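Side-chain contacts in large adhesion protein (Lap) involved in biofilm formation (Marinobacter hydrocarbonoclasticus, PDB 6XI3), which probably helps a marine bacterium attach during biofilm formation, its calcium-binding tandem Ig-like repeats forming part of an extended stalk: residues A[313-318]-A[397-402]; A[353-356]-A[360-363]; A[364-369]-A[374-379]. All coordinates share one frame; numbering follows the deposited sequence.

In the fold
Only the last of the four crystallised repeats and its junction with the preceding one are involved. Running from the N terminus, the chain opens contact 1 at 313-318, as strand 305-314 leaves the third sandwich. Strands 320-329 and 334-342 follow, and contact 2 then closes the short hairpin between 349-356 and 361-367. Contact 3 comes next in series, bringing the end of strand 361-367 against 374-380 of the facing sheet. Contact 1 closes at 397-402, so both other contacts, with their shorter loops, lie within its span. Contacts 2 and 3 touch through Val379, which packs on Ile354 and Val362; contact 1 is separate, its nearest atoms about 8 Å from contact 3.

Contact 1: A[313-318]-A[397-402]; sequences SLDATT and GRNGNA. With CA (calcium ion), chain B.
Asp315 and Asn399 meet around a calcium ion at the junction of two Ig-like beta-sandwich repeats: Asp315 follows the last strand of one repeat, and Asn399 sits at the third position of a type I turn, Gly397 to Gly400, in the next. Their flat groups are neither coplanar nor perpendicular, the carboxylate and amide planes standing 39° apart. Each presents one oxygen to the metal. Asp315 OD1 lies 2.2 Å from the calcium and Asn399 OD1 is equally close at 2.2 Å, and binding to one ion accounts for the short 2.9 Å between Asp315 OD1 and Asn399 OD1. The Asp315 carboxylate is swung away from its own backbone N (chi1 -168°), which carries OD1 to the ion.

The backbone contributes as well: Thr317 O coordinates the calcium at 2.2 Å, while its side chain takes no part in binding. Water 1 is a further ligand, 2.4 Å from the ion. Asp289 and Asp343, each through OD2, complete the site, so ligands come from both repeats and from the linker. Arg398, next to Asn399 in the turn, forms a salt bridge through NH1 with Asp343 OD1, a second-shell link that probably helps to position that ligand. Shared coordination of this kind is consistent with calcium holding neighbouring repeats in an extended array.

The amide of Asn399 has a second task that fixes its rotation. With OD1 committed to the metal, ND2 points to the end of strand 305-314 and donates to Leu314 O over 2.9 Å. The hydrogen bond is essentially straight, 179° at the hydrogen, and Leu314 O lies in the amide plane of Asn399 while ND2 stands tilted from the carbonyl plane of Leu314.

Contact 2: A[353-356]-A[360-363]; sequences TITD and NVVN
Ile354 and Val362 form a hydrogen-bonded pair near the turn of a beta hairpin in the four-stranded sheet of the last Ig-like repeat; 361-367 is the edge strand and 349-356 its inner neighbour. The segment axes run 169° apart in direction, close to ideal antiparallel.

Backbone bonding comes first. Ile354 N donates to Val362 O at 2.9 Å, and Val362 N returns a bond of the same length to Ile354 O. Nearer the turn, Asp356 N reaches Asn360 O over a longer 3.2 Å. CA-H groups of Thr353, Val361 and Thr355 come to the same three carbonyl oxygens, Val362 O, Ile354 O and Asn360 O respectively.

Apolar and mixed packing is divided between the faces. On one, Ile354 CD1 comes within 4.3 Å of Val362 CG1, and both side chains also rest on Val379 from the facing sheet. On the other, Thr355 and Val361 cross at a slant, with Thr355 OG1 3.6 Å from Val361 CG2. Thr353 there turns its methyl CG2 to the amide oxygen OD1 of Asn363.

The Asp356 carboxylate secures the turn by accepting backbone and side-chain N-H groups. It lies between its own N and carbonyl carbon (chi1 75°), bent to meet Asn360. Asn360 N approaches OD1 of Asp356 from above the carboxylate plane at 2.8 Å, whereas Asn360 ND2 reaches the syn lone pair of Asp356 OD2, also at 2.8 Å; the carboxylate and amide planes are 66° apart. OD1 additionally accepts from Thr358 N, making an Asx turn, and OD2 from Val385 N in the loop that helps bind sodium.

Four N-H groups thus surround one buried carboxylate, an environment that satisfies both oxygens and would probably favour the ionised form of Asp356.

Contact 3: A[364-369]-A[374-379]; sequences AITTVG and YSLTGV
Thr366 faces Leu376 and Tyr374 where two edge strands of an Ig-like beta-sandwich come together: 361-367 borders the four-stranded sheet, and 374-380 borders the three-stranded one. The segment axes approach to 6.6 Å with their directions 135° apart, too far for paired strands and closer than face-to-face sheets, as where two edges meet at the side of a sandwich.

The side chain of Thr366 can be followed outward. CB lies 3.9 Å from Leu376 CG, beginning the contact alongside the leucine's branch point. The methyl CG2 is directed between the backbone N and the carbonyl carbon, and from there it enters the angle between two side chains of the opposite strand. It is 3.6 Å from Leu376 CD1, and it also meets Tyr374 CD2 at 3.9 Å, an oblique approach to the ring. The hydroxyl takes the other branch, extended away from the Thr366 backbone N (chi1 -165°). There OG1 lies 3.4 Å from Ser375 O and hydrogen-bonds water 2.

The partners extend the packing in both directions. Leu376 sends CD2 past Thr366 to the methyl of Ala364, with CD2 and CB of Ala364 3.7 Å apart, so its two branches contact successive inward-facing residues of the edge strand. The ring of Tyr374 runs on into the sandwich, packing on Leu321, Val323 and Val350, and its OH hydrogen-bonds Thr322 O in strand 320-329. Farther along, Gly378 and Val379 both face Val335 in a G1 beta bulge, where the second strand turns its corner.

Water 2 bridges the two strands toward the end where they draw together: besides binding Thr366 OG1 it lies 2.8 Å from Thr367 O, to which it can donate, and its oxygen accepts the backbone N-H of Ser375, 3.0 Å from Ser375 N.

Contact 1: A[313-318]-A[397-402]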
ATOM      1  N   SER A 313       8.161 -16.704  27.119  1.00 25.72           N
ATOM      2  CA  SER A 313       8.488 -16.962  28.537  1.00 27.66           C
ATOM      3  C   SER A 313       9.962 -16.655  28.764  1.00 26.71           C
ATOM      4  O   SER A 313      10.779 -16.967  27.877  1.00 27.67           O
ATOM      5  CB  SER A 313       8.116 -18.370  28.911  1.00 30.59           C
ATOM      6  OG  SER A 313       8.282 -18.555  30.293  1.00 34.33           O
ATOM      7  N   LEU A 314      10.250 -15.950  29.856  1.00 24.45           N
ATOM      8  CA  LEU A 314      11.610 -15.489  30.199  1.00 25.63           C
ATOM      9  C   LEU A 314      11.933 -16.107  31.552  1.00 27.05           C
ATOM     10  O   LEU A 314      11.053 -16.079  32.452  1.00 24.75           O
ATOM     11  CB  LEU A 314      11.633 -13.958  30.231  1.00 26.25           C
ATOM     12  CG  LEU A 314      12.961 -13.292  30.588  1.00 28.47           C
ATOM     13  CD1 LEU A 314      14.071 -13.738  29.659  1.00 29.57           C
ATOM     14  CD2 LEU A 314      12.830 -11.766  30.580  1.00 29.03           C
ATOM     15  N   ASP A 315      13.104 -16.734  31.641  1.00 28.14           N
ATOM     16  CA  ASP A 315      13.583 -17.350  32.904  1.00 27.87           C
ATOM     17  C   ASP A 315      15.080 -17.099  33.009  1.00 24.32           C
ATOM     18  O   ASP A 315      15.838 -18.088  32.902  1.00 25.32           O
ATOM     19  CB  ASP A 315      13.177 -18.826  32.965  1.00 28.48           C
ATOM     20  CG  ASP A 315      13.376 -19.462  34.332  1.00 30.25           C
ATOM     21  OD1 ASP A 315      13.773 -18.736  35.257  1.00 28.20           O
ATOM     22  OD2 ASP A 315      13.082 -20.676  34.464  1.00 32.69           O
ATOM     23  N   ALA A 316      15.489 -15.832  33.138  1.00 25.24           N
ATOM     24  CA  ALA A 316      16.932 -15.443  33.209  1.00 26.55           C
ATOM     25  C   ALA A 316      17.505 -15.689  34.621  1.00 26.70           C
ATOM     26  O   ALA A 316      18.705 -15.814  34.755  1.00 28.20           O
ATOM     27  CB  ALA A 316      17.098 -14.013  32.777  1.00 28.81           C
ATOM     28  N   THR A 317      16.652 -15.806  35.632  1.00 26.52           N
ATOM     29  CA  THR A 317      17.052 -15.996  37.056  1.00 30.41           C
ATOM     30  C   THR A 317      16.331 -17.214  37.646  1.00 27.23           C
ATOM     31  O   THR A 317      15.088 -17.257  37.664  1.00 30.35           O
ATOM     32  CB  THR A 317      16.744 -14.740  37.878  1.00 31.24           C
ATOM     33  OG1 THR A 317      17.344 -13.614  37.240  1.00 26.84           O
ATOM     34  CG2 THR A 317      17.223 -14.832  39.312  1.00 31.76           C
ATOM     35  N   THR A 318      17.101 -18.155  38.156  1.00 30.41           N
ATOM     36  CA  THR A 318      16.614 -19.412  38.753  1.00 31.30           C
ATOM     37  C   THR A 318      15.930 -19.069  40.067  1.00 29.76           C
ATOM     38  O   THR A 318      16.592 -18.509  40.873  1.00 26.94           O
ATOM     39  CB  THR A 318      17.796 -20.346  38.995  1.00 33.46           C
ATOM     40  OG1 THR A 318      18.358 -20.539  37.708  1.00 34.91           O
ATOM     41  CG2 THR A 318      17.429 -21.670  39.621  1.00 36.09           C
ATOM     42  N   GLY A 397       7.866 -18.047  42.994  1.00 25.72           N
ATOM     43  CA  GLY A 397       8.806 -17.381  42.082  1.00 27.09           C
ATOM     44  C   GLY A 397       8.070 -16.812  40.875  1.00 24.31           C
ATOM     45  O   GLY A 397       6.896 -17.165  40.644  1.00 24.11           O
ATOM     46  N   ARG A 398       8.734 -15.948  40.141  1.00 24.68           N
ATOM     47  CA  ARG A 398       8.153 -15.299  38.937  1.00 27.65           C
ATOM     48  C   ARG A 398       7.806 -16.292  37.827  1.00 26.26           C
ATOM     49  O   ARG A 398       6.990 -15.906  36.948  1.00 29.92           O
ATOM     50  CB  ARG A 398       9.146 -14.281  38.386  1.00 27.00           C
ATOM     51  CG  ARG A 398       9.284 -13.057  39.258  1.00 28.80           C
ATOM     52  CD  ARG A 398       9.678 -11.850  38.441  1.00 30.93           C
ATOM     53  NE  ARG A 398       9.859 -10.644  39.237  1.00 30.74           N
ATOM     54  CZ  ARG A 398      10.942 -10.380  39.959  1.00 32.17           C
ATOM     55  NH1 ARG A 398      11.937 -11.252  40.025  1.00 32.98           N
ATOM     56  NH2 ARG A 398      11.035  -9.235  40.601  1.00 29.72           N
ATOM     57  N   ASN A 399       8.416 -17.480  37.780  1.00 27.57           N
ATOM     58  CA  ASN A 399       8.057 -18.481  36.738  1.00 28.30           C
ATOM     59  C   ASN A 399       7.016 -19.445  37.309  1.00 30.45           C
ATOM     60  O   ASN A 399       6.829 -20.505  36.714  1.00 29.82           O
ATOM     61  CB  ASN A 399       9.277 -19.176  36.154  1.00 28.09           C
ATOM     62  CG  ASN A 399      10.098 -18.217  35.328  1.00 26.68           C
ATOM     63  OD1 ASN A 399      11.098 -17.699  35.813  1.00 27.53           O
ATOM     64  ND2 ASN A 399       9.658 -17.947  34.111  1.00 26.41           N
ATOM     65  N   GLY A 400       6.405 -19.105  38.445  1.00 31.66           N
ATOM     66  CA  GLY A 400       5.276 -19.873  39.025  1.00 33.84           C
ATOM     67  C   GLY A 400       5.673 -21.071  39.886  1.00 32.96           C
ATOM     68  O   GLY A 400       4.772 -21.836  40.259  1.00 34.84           O
ATOM     69  N   ASN A 401       6.943 -21.257  40.236  1.00 32.02           N
ATOM     70  CA  ASN A 401       7.389 -22.408  41.068  1.00 31.34           C
ATOM     71  C   ASN A 401       7.124 -22.116  42.553  1.00 30.18           C
ATOM     72  O   ASN A 401       7.221 -20.942  42.964  1.00 27.57           O
ATOM     73  CB  ASN A 401       8.842 -22.760  40.739  1.00 32.87           C
ATOM     74  CG  ASN A 401       8.922 -23.358  39.350  1.00 35.60           C
ATOM     75  OD1 ASN A 401       8.396 -24.445  39.127  1.00 38.38           O
ATOM     76  ND2 ASN A 401       9.429 -22.602  38.389  1.00 29.90           N
ATOM     77  N   ALA A 402       6.725 -23.140  43.307  1.00 30.31           N
ATOM     78  CA  ALA A 402       6.770 -23.154  44.791  1.00 35.76           C
ATOM     79  C   ALA A 402       8.227 -23.335  45.227  1.00 30.96           C
ATOM     80  O   ALA A 402       8.788 -24.415  45.038  1.00 36.92           O
ATOM     81  CB  ALA A 402       5.889 -24.246  45.353  1.00 37.54           C
TER
HETATM   82 CA    CA B 501      13.044 -17.393  36.910  1.00 27.43          CA
HETATM   83  O   HOH W   1      12.650 -19.342  38.235  1.00 24.71           O

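Contact 2: A[353-356]-A[360-363]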
ATOM      1  N   THR A 353       5.902 -22.547  58.233  1.00 25.67           N
ATOM      2  CA  THR A 353       5.367 -23.527  59.226  1.00 27.58           C
ATOM      3  C   THR A 353       6.509 -23.943  60.155  1.00 27.62           C
ATOM      4  O   THR A 353       7.659 -24.095  59.683  1.00 29.55           O
ATOM      5  CB  THR A 353       4.760 -24.756  58.537  1.00 29.31           C
ATOM      6  OG1 THR A 353       5.867 -25.308  57.822  1.00 33.46           O
ATOM      7  CG2 THR A 353       3.603 -24.441  57.602  1.00 29.82           C
ATOM      8  N   ILE A 354       6.217 -24.057  61.447  1.00 26.75           N
ATOM      9  CA  ILE A 354       7.135 -24.665  62.445  1.00 26.68           C
ATOM     10  C   ILE A 354       6.365 -25.859  63.008  1.00 27.62           C
ATOM     11  O   ILE A 354       5.277 -25.619  63.530  1.00 24.02           O
ATOM     12  CB  ILE A 354       7.507 -23.645  63.528  1.00 28.02           C
ATOM     13  CG1 ILE A 354       8.081 -22.368  62.902  1.00 29.77           C
ATOM     14  CG2 ILE A 354       8.469 -24.246  64.536  1.00 28.28           C
ATOM     15  CD1 ILE A 354       7.685 -21.143  63.667  1.00 33.19           C
ATOM     16  N   THR A 355       6.881 -27.066  62.796  1.00 28.22           N
ATOM     17  CA  THR A 355       6.281 -28.334  63.244  1.00 30.70           C
ATOM     18  C   THR A 355       7.136 -28.889  64.387  1.00 27.40           C
ATOM     19  O   THR A 355       8.344 -28.956  64.242  1.00 27.83           O
ATOM     20  CB  THR A 355       6.134 -29.277  62.047  1.00 34.29           C
ATOM     21  OG1 THR A 355       5.462 -28.477  61.067  1.00 32.63           O
ATOM     22  CG2 THR A 355       5.390 -30.561  62.377  1.00 32.14           C
ATOM     23  N   ASP A 356       6.501 -29.273  65.486  1.00 30.61           N
ATOM     24  CA  ASP A 356       7.185 -29.927  66.629  1.00 30.26           C
ATOM     25  C   ASP A 356       7.158 -31.458  66.445  1.00 36.27           C
ATOM     26  O   ASP A 356       6.655 -31.934  65.411  1.00 33.00           O
ATOM     27  CB  ASP A 356       6.536 -29.422  67.912  1.00 30.45           C
ATOM     28  CG  ASP A 356       5.174 -30.006  68.214  1.00 33.34           C
ATOM     29  OD1 ASP A 356       4.734 -30.938  67.470  1.00 33.94           O
ATOM     30  OD2 ASP A 356       4.580 -29.552  69.212  1.00 32.52           O
ATOM     31  N   ASN A 360       2.273 -30.847  66.085  1.00 34.83           N
ATOM     32  CA  ASN A 360       1.626 -29.515  66.275  1.00 31.79           C
ATOM     33  C   ASN A 360       2.282 -28.509  65.319  1.00 29.59           C
ATOM     34  O   ASN A 360       3.442 -28.716  64.949  1.00 27.70           O
ATOM     35  CB  ASN A 360       1.750 -29.004  67.703  1.00 34.39           C
ATOM     36  CG  ASN A 360       1.139 -29.950  68.703  1.00 37.32           C
ATOM     37  OD1 ASN A 360      -0.006 -30.364  68.529  1.00 39.86           O
ATOM     38  ND2 ASN A 360       1.874 -30.262  69.755  1.00 36.72           N
ATOM     39  N   VAL A 361       1.541 -27.526  64.838  1.00 29.49           N
ATOM     40  CA  VAL A 361       2.063 -26.627  63.767  1.00 31.26           C
ATOM     41  C   VAL A 361       1.759 -25.190  64.169  1.00 28.75           C
ATOM     42  O   VAL A 361       0.660 -24.927  64.672  1.00 29.66           O
ATOM     43  CB  VAL A 361       1.526 -26.964  62.360  1.00 34.49           C
ATOM     44  CG1 VAL A 361       2.000 -25.973  61.310  1.00 31.91           C
ATOM     45  CG2 VAL A 361       1.927 -28.366  61.925  1.00 35.02           C
ATOM     46  N   VAL A 362       2.745 -24.316  63.976  1.00 27.73           N
ATOM     47  CA  VAL A 362       2.571 -22.841  64.008  1.00 26.60           C
ATOM     48  C   VAL A 362       2.718 -22.356  62.569  1.00 26.47           C
ATOM     49  O   VAL A 362       3.696 -22.747  61.917  1.00 25.66           O
ATOM     50  CB  VAL A 362       3.575 -22.122  64.922  1.00 27.10           C
ATOM     51  CG1 VAL A 362       3.579 -20.622  64.646  1.00 26.77           C
ATOM     52  CG2 VAL A 362       3.289 -22.406  66.388  1.00 26.97           C
ATOM     53  N   ASN A 363       1.764 -21.541  62.122  1.00 26.23           N
ATOM     54  CA  ASN A 363       1.746 -20.939  60.765  1.00 28.03           C
ATOM     55  C   ASN A 363       1.996 -19.431  60.914  1.00 29.26           C
ATOM     56  O   ASN A 363       1.407 -18.799  61.810  1.00 29.55           O
ATOM     57  CB  ASN A 363       0.421 -21.175  60.031  1.00 30.76           C
ATOM     58  CG  ASN A 363       0.051 -22.641  59.891  1.00 33.11           C
ATOM     59  OD1 ASN A 363       0.626 -23.366  59.082  1.00 36.79           O
ATOM     60  ND2 ASN A 363      -0.915 -23.083  60.679  1.00 30.53           N
TER

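Contact 3: A[364-369]-A[374-379]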
ATOM      1  N   ALA A 364       2.836 -18.881  60.049  1.00 25.62           N
ATOM      2  CA  ALA A 364       3.130 -17.440  60.001  1.00 25.77           C
ATOM      3  C   ALA A 364       3.311 -17.044  58.532  1.00 24.08           C
ATOM      4  O   ALA A 364       3.486 -17.938  57.669  1.00 24.51           O
ATOM      5  CB  ALA A 364       4.362 -17.152  60.839  1.00 24.20           C
ATOM      6  N   ILE A 365       3.285 -15.741  58.281  1.00 23.51           N
ATOM      7  CA  ILE A 365       3.378 -15.129  56.931  1.00 22.80           C
ATOM      8  C   ILE A 365       4.123 -13.807  57.081  1.00 24.03           C
ATOM      9  O   ILE A 365       3.835 -13.027  58.024  1.00 22.68           O
ATOM     10  CB  ILE A 365       1.992 -14.921  56.273  1.00 23.45           C
ATOM     11  CG1 ILE A 365       1.064 -16.136  56.399  1.00 26.82           C
ATOM     12  CG2 ILE A 365       2.171 -14.551  54.826  1.00 21.82           C
ATOM     13  CD1 ILE A 365      -0.309 -15.957  55.711  1.00 27.87           C
ATOM     14  N   THR A 366       5.078 -13.566  56.199  1.00 21.88           N
ATOM     15  CA  THR A 366       5.790 -12.275  56.170  1.00 21.64           C
ATOM     16  C   THR A 366       5.988 -11.904  54.708  1.00 21.67           C
ATOM     17  O   THR A 366       5.468 -12.619  53.823  1.00 21.65           O
ATOM     18  CB  THR A 366       7.084 -12.316  56.993  1.00 22.89           C
ATOM     19  OG1 THR A 366       7.545 -10.974  57.224  1.00 24.12           O
ATOM     20  CG2 THR A 366       8.126 -13.178  56.318  1.00 23.98           C
ATOM     21  N   THR A 367       6.668 -10.794  54.501  1.00 20.39           N
ATOM     22  CA  THR A 367       6.831 -10.142  53.191  1.00 23.07           C
ATOM     23  C   THR A 367       8.300 -10.175  52.740  1.00 24.30           C
ATOM     24  O   THR A 367       9.191  -9.854  53.531  1.00 21.72           O
ATOM     25  CB  THR A 367       6.250  -8.732  53.256  1.00 23.23           C
ATOM     26  OG1 THR A 367       4.851  -8.916  53.512  1.00 23.00           O
ATOM     27  CG2 THR A 367       6.451  -7.948  51.978  1.00 24.17           C
ATOM     28  N   VAL A 368       8.511 -10.525  51.475  1.00 23.83           N
ATOM     29  CA  VAL A 368       9.839 -10.457  50.814  1.00 24.09           C
ATOM     30  C   VAL A 368      10.261  -8.981  50.657  1.00 24.89           C
ATOM     31  O   VAL A 368       9.507  -8.231  50.039  1.00 23.73           O
ATOM     32  CB  VAL A 368       9.830 -11.220  49.484  1.00 24.58           C
ATOM     33  CG1 VAL A 368      11.193 -11.146  48.809  1.00 24.96           C
ATOM     34  CG2 VAL A 368       9.422 -12.677  49.661  1.00 26.06           C
ATOM     35  N   GLY A 369      11.484  -8.619  51.084  1.00 23.17           N
ATOM     36  CA  GLY A 369      11.997  -7.238  51.002  1.00 25.06           C
ATOM     37  C   GLY A 369      12.435  -6.876  49.585  1.00 25.36           C
ATOM     38  O   GLY A 369      12.440  -7.747  48.706  1.00 26.27           O
ATOM     39  N   TYR A 374      13.854 -11.821  53.920  1.00 22.39           N
ATOM     40  CA  TYR A 374      12.640 -11.810  54.752  1.00 22.05           C
ATOM     41  C   TYR A 374      13.079 -12.211  56.155  1.00 25.23           C
ATOM     42  O   TYR A 374      14.131 -12.830  56.295  1.00 24.01           O
ATOM     43  CB  TYR A 374      11.541 -12.734  54.214  1.00 21.68           C
ATOM     44  CG  TYR A 374      11.836 -14.207  54.232  1.00 21.53           C
ATOM     45  CD1 TYR A 374      12.512 -14.808  53.189  1.00 22.69           C
ATOM     46  CD2 TYR A 374      11.480 -14.989  55.314  1.00 22.13           C
ATOM     47  CE1 TYR A 374      12.825 -16.154  53.200  1.00 23.41           C
ATOM     48  CE2 TYR A 374      11.796 -16.329  55.355  1.00 23.49           C
ATOM     49  CZ  TYR A 374      12.482 -16.908  54.302  1.00 23.13           C
ATOM     50  OH  TYR A 374      12.757 -18.222  54.326  1.00 24.58           O
ATOM     51  N   SER A 375      12.304 -11.837  57.153  1.00 27.91           N
ATOM     52  CA  SER A 375      12.556 -12.334  58.518  1.00 31.29           C
ATOM     53  C   SER A 375      11.271 -12.334  59.326  1.00 28.75           C
ATOM     54  O   SER A 375      10.355 -11.615  58.967  1.00 26.90           O
ATOM     55  CB  SER A 375      13.664 -11.557  59.172  1.00 30.50           C
ATOM     56  OG  SER A 375      13.324 -10.213  59.312  1.00 30.92           O
ATOM     57  N   LEU A 376      11.245 -13.155  60.377  1.00 27.20           N
ATOM     58  CA  LEU A 376      10.180 -13.144  61.399  1.00 28.24           C
ATOM     59  C   LEU A 376      10.887 -13.189  62.747  1.00 27.56           C
ATOM     60  O   LEU A 376      11.790 -14.011  62.914  1.00 29.60           O
ATOM     61  CB  LEU A 376       9.213 -14.327  61.213  1.00 30.17           C
ATOM     62  CG  LEU A 376       8.588 -14.461  59.820  1.00 33.18           C
ATOM     63  CD1 LEU A 376       9.456 -15.313  58.909  1.00 34.25           C
ATOM     64  CD2 LEU A 376       7.211 -15.060  59.888  1.00 34.22           C
ATOM     65  N   THR A 377      10.485 -12.336  63.671  1.00 26.55           N
ATOM     66  CA  THR A 377      11.144 -12.219  64.977  1.00 30.66           C
ATOM     67  C   THR A 377      10.062 -12.368  66.041  1.00 31.48           C
ATOM     68  O   THR A 377       8.921 -11.954  65.816  1.00 28.01           O
ATOM     69  CB  THR A 377      11.995 -10.941  64.991  1.00 37.07           C
ATOM     70  OG1 THR A 377      11.090  -9.880  64.762  1.00 46.27           O
ATOM     71  CG2 THR A 377      13.042 -10.896  63.900  1.00 35.86           C
ATOM     72  N   GLY A 378      10.396 -13.044  67.137  1.00 30.70           N
ATOM     73  CA  GLY A 378       9.468 -13.201  68.264  1.00 26.69           C
ATOM     74  C   GLY A 378       8.259 -14.051  67.924  1.00 25.59           C
ATOM     75  O   GLY A 378       7.213 -13.812  68.522  1.00 25.20           O
ATOM     76  N   VAL A 379       8.390 -15.055  67.056  1.00 25.42           N
ATOM     77  CA  VAL A 379       7.251 -15.943  66.687  1.00 24.75           C
ATOM     78  C   VAL A 379       6.924 -16.838  67.897  1.00 27.71           C
ATOM     79  O   VAL A 379       7.836 -17.523  68.420  1.00 28.39           O
ATOM     80  CB  VAL A 379       7.562 -16.758  65.420  1.00 27.56           C
ATOM     81  CG1 VAL A 379       6.481 -17.773  65.127  1.00 28.09           C
ATOM     82  CG2 VAL A 379       7.784 -15.872  64.198  1.00 28.61           C
TER
HETATM   83  O   HOH W   2      10.028 -10.094  56.234  1.00 21.70           O